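Local coordinates for protein xyloglucanase (Paenibacillus pabuli, PDB 2JEP) that probably hydrolyses xyloglucan of the plant cell wall, as a family 5 glycoside hydrolase built on a TIM barrel, at residues 127-131 / 160-164; 142-146 / 198-202; 269-273 / 325-329. Numbering follows the deposited sequence.

Interaction 1: residues 127-131 / 160-164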
# COMPACT_ATOMS: atom_id res chain seq x y z
N ILE A 127 5.25 -1.80 6.78
CA ILE A 127 4.69 -2.75 5.83
C ILE A 127 5.69 -2.89 4.68
O ILE A 127 6.12 -1.88 4.14
CB ILE A 127 3.35 -2.25 5.26
CG1 ILE A 127 2.31 -2.00 6.36
CG2 ILE A 127 2.82 -3.22 4.17
CD1 ILE A 127 1.10 -1.19 5.91
N ILE A 128 6.05 -4.12 4.32
CA ILE A 128 6.86 -4.39 3.12
C ILE A 128 6.06 -5.28 2.18
O ILE A 128 5.31 -6.15 2.63
CB ILE A 128 8.24 -5.01 3.41
CG1 ILE A 128 8.13 -6.33 4.16
CG2 ILE A 128 9.09 -3.99 4.13
CD1 ILE A 128 9.48 -7.01 4.40
N ASN A 129 6.20 -5.07 0.88
CA ASN A 129 5.39 -5.79 -0.11
C ASN A 129 6.24 -6.33 -1.27
O ASN A 129 7.48 -6.30 -1.20
CB ASN A 129 4.24 -4.90 -0.60
CG ASN A 129 4.69 -3.79 -1.52
OD1 ASN A 129 5.86 -3.71 -1.88
ND2 ASN A 129 3.75 -2.94 -1.94
N ILE A 130 5.57 -6.86 -2.29
CA ILE A 130 6.17 -7.10 -3.61
C ILE A 130 5.40 -6.20 -4.55
O ILE A 130 4.18 -6.34 -4.68
CB ILE A 130 6.10 -8.57 -4.02
CG1 ILE A 130 6.94 -9.43 -3.08
CG2 ILE A 130 6.51 -8.72 -5.50
CD1 ILE A 130 6.95 -10.93 -3.43
N HIS A 131 6.08 -5.23 -5.17
CA HIS A 131 5.38 -4.08 -5.75
C HIS A 131 5.36 -4.06 -7.28
O HIS A 131 4.35 -4.44 -7.91
CB HIS A 131 5.98 -2.80 -5.14
CG HIS A 131 5.13 -1.58 -5.31
ND1 HIS A 131 4.29 -1.12 -4.31
CD2 HIS A 131 5.01 -0.71 -6.34
CE1 HIS A 131 3.70 -0.01 -4.73
NE2 HIS A 131 4.10 0.25 -5.96
N VAL A 160 10.34 -16.70 -3.49
CA VAL A 160 10.65 -15.31 -3.15
C VAL A 160 10.11 -15.00 -1.76
O VAL A 160 10.86 -14.49 -0.92
CB VAL A 160 10.11 -14.38 -4.24
CG1 VAL A 160 10.12 -12.91 -3.79
CG2 VAL A 160 10.94 -14.58 -5.50
N TRP A 161 8.84 -15.32 -1.46
CA TRP A 161 8.35 -15.02 -0.11
C TRP A 161 9.02 -15.85 0.96
O TRP A 161 9.19 -15.38 2.08
CB TRP A 161 6.81 -15.12 -0.01
CG TRP A 161 6.18 -13.80 -0.24
CD1 TRP A 161 5.35 -13.42 -1.26
CD2 TRP A 161 6.34 -12.64 0.59
NE1 TRP A 161 4.99 -12.12 -1.11
CE2 TRP A 161 5.58 -11.61 0.02
CE3 TRP A 161 7.02 -12.39 1.78
CZ2 TRP A 161 5.52 -10.33 0.58
CZ3 TRP A 161 6.95 -11.12 2.32
CH2 TRP A 161 6.23 -10.12 1.71
N GLN A 162 9.45 -17.07 0.62
CA GLN A 162 10.19 -17.86 1.62
C GLN A 162 11.41 -17.08 2.07
O GLN A 162 11.73 -17.01 3.27
CB GLN A 162 10.66 -19.18 1.02
CG GLN A 162 9.68 -20.30 0.94
CD GLN A 162 10.32 -21.57 0.39
OE1 GLN A 162 11.47 -21.57 -0.03
NE2 GLN A 162 9.57 -22.67 0.39
N GLN A 163 12.13 -16.53 1.10
CA GLN A 163 13.37 -15.80 1.40
C GLN A 163 13.13 -14.48 2.12
O GLN A 163 13.85 -14.15 3.05
CB GLN A 163 14.13 -15.55 0.10
CG GLN A 163 14.66 -16.80 -0.55
CD GLN A 163 15.18 -16.51 -1.91
OE1 GLN A 163 16.29 -15.98 -2.06
NE2 GLN A 163 14.39 -16.81 -2.93
N ILE A 164 12.15 -13.71 1.68
CA ILE A 164 11.89 -12.42 2.36
C ILE A 164 11.44 -12.72 3.79
O ILE A 164 11.92 -12.11 4.76
CB ILE A 164 10.76 -11.63 1.63
CG1 ILE A 164 11.14 -11.28 0.20
CG2 ILE A 164 10.38 -10.39 2.44
CD1 ILE A 164 9.94 -10.89 -0.68
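Apolar packing is the main chemistry by which residues 160-164 of helix 150-167 cover the end of strand 125-128 and the residues just after it. Ile130 gives up more surface than any other residue here, and its CD1 is the focus: it lies 3.8 Å from Val160 CG1, 4.1 Å from Ile164 CD1 and 3.7 Å from Trp161 CD1. Ile128, whose CA-CB bond also points at the helix, puts its CD1 4.0 Å from Ile164 CG2. The spacing follows helical periodicity, since Val160, Trp161 and Ile164 share one side of the helix while Gln162 and Gln163 turn elsewhere.

Indole contacts form a second group. The Trp161 CH2 atom comes within 4.2 Å of Ile128 O, which lies near the plane of the ring at its edge, and Ile130 CD1 approaches NE1 of Trp161 to 3.3 Å. That NE1 is hydrogen-bonded to Ser179 O, so the ring also reaches the next barrel unit, where it meets Phe177 and, edge-to-face, Phe206.

This is the strand-to-helix packing within one beta-alpha unit of a TIM barrel. Side chains alternate along 128-130, Ile128 and Ile130 directing their CA-CB bonds toward the helix and Asn129 away from it.

Polar chemistry lies on that other side. Asn129 ND2 donates to His131 ND1 at 3.0 Å, and Asn129 OD1 is hydrogen-bonded to Val90 N, while the His131 side chain touches Glu53 and Asn181.

Interaction 2: residues 142-146 / 198-202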
# COMPACT_ATOMS: atom_id res chain seq x y z
N TRP A 142 6.40 -10.08 -13.59
CA TRP A 142 6.22 -11.53 -13.78
C TRP A 142 5.06 -12.14 -12.96
O TRP A 142 4.65 -13.25 -13.24
CB TRP A 142 7.54 -12.27 -13.45
CG TRP A 142 7.96 -12.02 -12.05
CD1 TRP A 142 8.76 -10.99 -11.59
CD2 TRP A 142 7.54 -12.75 -10.87
NE1 TRP A 142 8.87 -11.05 -10.22
CE2 TRP A 142 8.13 -12.12 -9.76
CE3 TRP A 142 6.75 -13.88 -10.65
CZ2 TRP A 142 7.94 -12.58 -8.46
CZ3 TRP A 142 6.55 -14.32 -9.37
CH2 TRP A 142 7.14 -13.68 -8.29
N LEU A 143 4.59 -11.44 -11.94
CA LEU A 143 3.56 -11.95 -11.04
C LEU A 143 2.24 -11.51 -11.66
O LEU A 143 1.62 -10.54 -11.27
CB LEU A 143 3.77 -11.42 -9.62
CG LEU A 143 2.75 -11.90 -8.59
CD1 LEU A 143 2.79 -13.42 -8.36
CD2 LEU A 143 2.91 -11.12 -7.29
N LEU A 144 1.86 -12.25 -12.71
CA LEU A 144 0.85 -11.82 -13.65
C LEU A 144 -0.32 -12.78 -13.62
O LEU A 144 -0.18 -13.93 -14.04
CB LEU A 144 1.41 -11.73 -15.08
CG LEU A 144 2.60 -10.79 -15.28
CD1 LEU A 144 3.07 -10.79 -16.73
CD2 LEU A 144 2.34 -9.36 -14.78
N VAL A 145 -1.48 -12.29 -13.17
CA VAL A 145 -2.65 -13.18 -13.11
C VAL A 145 -3.01 -13.74 -14.50
O VAL A 145 -3.61 -14.78 -14.60
CB VAL A 145 -3.87 -12.48 -12.50
CG1 VAL A 145 -3.61 -12.17 -11.01
CG2 VAL A 145 -4.24 -11.20 -13.28
N ASN A 146 -2.67 -12.99 -15.54
CA ASN A 146 -2.93 -13.36 -16.93
C ASN A 146 -1.78 -14.14 -17.56
O ASN A 146 -1.90 -14.59 -18.70
CB ASN A 146 -3.23 -12.11 -17.78
CG ASN A 146 -2.16 -11.05 -17.70
OD1 ASN A 146 -1.44 -10.76 -18.70
ND2 ASN A 146 -2.02 -10.48 -16.54
N ASN A 198 -6.41 -16.94 -9.84
CA ASN A 198 -4.95 -16.87 -9.71
C ASN A 198 -4.54 -15.91 -8.60
O ASN A 198 -3.68 -16.21 -7.81
CB ASN A 198 -4.29 -16.52 -11.05
CG ASN A 198 -4.45 -17.61 -12.09
OD1 ASN A 198 -4.65 -18.80 -11.75
ND2 ASN A 198 -4.37 -17.23 -13.36
N LEU A 199 -5.16 -14.74 -8.58
CA LEU A 199 -4.87 -13.75 -7.52
C LEU A 199 -5.09 -14.38 -6.14
O LEU A 199 -4.25 -14.27 -5.25
CB LEU A 199 -5.76 -12.50 -7.73
CG LEU A 199 -5.49 -11.28 -6.85
CD1 LEU A 199 -6.12 -10.05 -7.50
CD2 LEU A 199 -6.02 -11.46 -5.43
N ASN A 200 -6.24 -15.01 -5.96
CA ASN A 200 -6.56 -15.65 -4.69
C ASN A 200 -5.54 -16.73 -4.35
O ASN A 200 -5.15 -16.91 -3.19
CB ASN A 200 -7.97 -16.25 -4.70
CG ASN A 200 -9.08 -15.22 -4.80
OD1 ASN A 200 -9.01 -14.14 -4.19
ND2 ASN A 200 -10.16 -15.59 -5.51
N ALA A 201 -5.09 -17.46 -5.38
CA ALA A 201 -4.07 -18.49 -5.18
C ALA A 201 -2.78 -17.88 -4.68
O ALA A 201 -2.13 -18.43 -3.80
CB ALA A 201 -3.86 -19.30 -6.45
N TYR A 202 -2.37 -16.74 -5.25
CA TYR A 202 -1.16 -16.07 -4.77
C TYR A 202 -1.33 -15.71 -3.30
O TYR A 202 -0.44 -15.95 -2.48
CB TYR A 202 -0.81 -14.81 -5.59
CG TYR A 202 -0.71 -14.98 -7.09
CD1 TYR A 202 -0.44 -16.20 -7.68
CD2 TYR A 202 -0.85 -13.87 -7.93
CE1 TYR A 202 -0.39 -16.33 -9.05
CE2 TYR A 202 -0.80 -14.00 -9.30
CZ TYR A 202 -0.58 -15.23 -9.87
OH TYR A 202 -0.55 -15.33 -11.23
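A long loop joining strand 125-128 to helix 150-167 of the barrel is here tied down on helix 193-211, the helix of the following beta-alpha unit. Segment 142-146 has no regular structure, apart from an inverse gamma turn centred on Leu143 and closed by a weak Leu144 N to Trp142 O bond of 3.0 Å. Asn198 and Tyr202, four residues apart and so on one side of the helix, both point their CA-CB bonds toward it. Asn198 ND2 donates a hydrogen bond to Val145 O at 2.8 Å with an angle of 158°, so a helix side chain takes up a main-chain carbonyl of the loop.

The apolar part centres on Tyr202 and Val145. Leu143 CD1 sits over the face of the Tyr202 ring, 3.8 Å from the centroid and 16° off the normal, which makes a CH-pi contact. Val145 CG1 lies 3.8 Å from Tyr202 CE2 and 3.9 Å from Leu199 CB, bridging the two side chains. At the rim of the ring, Tyr202 OH approaches Leu144 O to 3.2 Å. Gln150, at the start of helix 150-167, hydrogen-bonds to both, its OE1 to Tyr202 OH and its NE2 to Leu144 O.

Such beta-alpha loops at the C-terminal ends of the strands, packed on a neighbouring unit's helix, are characteristic of the TIM barrel, where in family 5 enzymes they surround the active site.

Interaction 3: residues 269-273 / 325-329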
# COMPACT_ATOMS: atom_id res chain seq x y z
N TRP A 269 -10.63 10.09 -9.92
CA TRP A 269 -9.30 10.20 -10.53
C TRP A 269 -9.08 11.52 -11.21
O TRP A 269 -7.97 12.05 -11.21
CB TRP A 269 -9.12 9.08 -11.55
CG TRP A 269 -7.75 9.01 -12.15
CD1 TRP A 269 -7.41 9.30 -13.44
CD2 TRP A 269 -6.54 8.64 -11.48
NE1 TRP A 269 -6.05 9.14 -13.61
CE2 TRP A 269 -5.50 8.74 -12.42
CE3 TRP A 269 -6.22 8.28 -10.15
CZ2 TRP A 269 -4.18 8.42 -12.11
CZ3 TRP A 269 -4.89 7.96 -9.85
CH2 TRP A 269 -3.90 8.03 -10.84
N ASP A 270 -10.12 12.09 -11.82
CA ASP A 270 -9.96 13.34 -12.52
C ASP A 270 -9.40 14.44 -11.62
O ASP A 270 -8.58 15.24 -12.07
CB ASP A 270 -11.23 13.74 -13.31
CG ASP A 270 -12.50 13.93 -12.48
OD1 ASP A 270 -12.52 13.75 -11.25
OD2 ASP A 270 -13.54 14.24 -13.15
N PHE A 271 -9.80 14.43 -10.35
CA PHE A 271 -9.20 15.30 -9.35
C PHE A 271 -7.85 14.81 -8.84
O PHE A 271 -6.88 15.57 -8.80
CB PHE A 271 -10.15 15.46 -8.14
CG PHE A 271 -9.54 16.16 -6.96
CD1 PHE A 271 -9.21 17.50 -7.03
CD2 PHE A 271 -9.23 15.46 -5.81
CE1 PHE A 271 -8.60 18.14 -5.95
CE2 PHE A 271 -8.60 16.08 -4.74
CZ PHE A 271 -8.27 17.43 -4.81
N ALA A 272 -7.82 13.55 -8.41
CA ALA A 272 -6.72 13.07 -7.58
C ALA A 272 -5.48 12.69 -8.36
O ALA A 272 -4.36 12.83 -7.82
CB ALA A 272 -7.17 11.89 -6.73
N GLY A 273 -5.65 12.15 -9.56
CA GLY A 273 -4.51 11.60 -10.27
C GLY A 273 -4.32 12.00 -11.72
O GLY A 273 -3.22 11.83 -12.27
N GLY A 325 -4.31 9.85 -1.91
CA GLY A 325 -3.73 11.17 -2.06
C GLY A 325 -4.16 11.84 -3.34
O GLY A 325 -4.86 11.24 -4.18
N SER A 326 -3.70 13.08 -3.53
CA SER A 326 -4.02 13.86 -4.71
C SER A 326 -2.80 14.62 -5.21
O SER A 326 -1.99 15.12 -4.41
CB SER A 326 -5.21 14.77 -4.46
OG SER A 326 -4.98 15.68 -3.41
N ILE A 327 -2.69 14.71 -6.52
CA ILE A 327 -1.52 15.34 -7.12
C ILE A 327 -1.58 16.87 -7.10
O ILE A 327 -2.65 17.49 -7.16
CB ILE A 327 -1.28 14.85 -8.57
CG1 ILE A 327 -2.42 15.24 -9.54
CG2 ILE A 327 -0.98 13.36 -8.55
CD1 ILE A 327 -2.12 14.93 -10.95
N ASP A 328 -0.39 17.47 -7.09
CA ASP A 328 -0.24 18.93 -7.00
C ASP A 328 -0.62 19.60 -8.30
O ASP A 328 0.08 19.47 -9.31
CB ASP A 328 1.20 19.25 -6.62
CG ASP A 328 1.46 20.73 -6.38
OD1 ASP A 328 0.69 21.57 -6.88
OD2 ASP A 328 2.49 21.01 -5.70
N LYS A 329 -1.75 20.31 -8.26
CA LYS A 329 -2.28 21.05 -9.43
C LYS A 329 -2.24 22.56 -9.19
O LYS A 329 -2.99 23.29 -9.84
CB LYS A 329 -3.69 20.56 -9.81
CG LYS A 329 -3.71 19.12 -10.26
CD LYS A 329 -5.06 18.70 -10.76
CE LYS A 329 -5.10 17.25 -11.14
NZ LYS A 329 -6.33 16.93 -11.95
O HOH W 1 -5.44 17.83 -7.26
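Ala272, Phe271 and Lys329 lose the most surface where the short helix 269-272 meets the loop that follows strand 319-324. Ala272 and Ser326 form the closest CA pair, 4.0 Å from Ala272 CA to Ser326 CA. The carbonyl of Ala272 takes a hydrogen bond, Ile327 N to Ala272 O at 2.8 Å, and a CA-H...O contact from Ser326 CA to Ala272 O at 3.3 Å. The CB of Ala272 lies 3.5 Å from Gly325 O, a buried carbonyl with no polar partner in the model.

Lys329 reaches back along an extended side chain and donates from NZ to Asp270 O at 2.8 Å. The same ammonium is hydrogen-bonded to the carbonyls of Glu274, Asn276 and Ile279; with four acceptors for three protons, at least one hydrogen is shared. Phe271 adds apolar contact, with CE2 3.6 Å from Ser326 CB, and a water donates to Phe271 O at 3.1 Å and to Ile327 O at 2.8 Å. Gly273, the first residue past the helix to leave helical angles, could not carry a CB without colliding with Trp269 CZ3, and Gly325 has backbone angles that call for glycine.

The contact joins the loop after strand 259-265 to that after strand 319-324, two neighbours in the barrel, while helix 336-353 packs alongside through Tyr343, which meets the Phe271 ring edge-to-face and touches Ala272 and Ser326.

Interaction 1 is core: every touching residue is buried, its centre is about 13 Å from that of the chain, and a strand meets its own helix by hydrophobic packing. Interactions 2 and 3 lie farther out, at about 18 and 17 Å, and interaction 2 includes partly exposed residues. It adds an amide-to-carbonyl bond to its aromatic packing; interaction 3 joins two beta-alpha loops, largely through main-chain carbonyls, a lysine and a water. Interactions 1 and 2 alternate along the chain, their centres about 15 Å apart, and helix 150-167 serves both, supplying a segment to one and Gln150 to the other. Interaction 3 follows later, on the opposite side of the chain's centre from interaction 1.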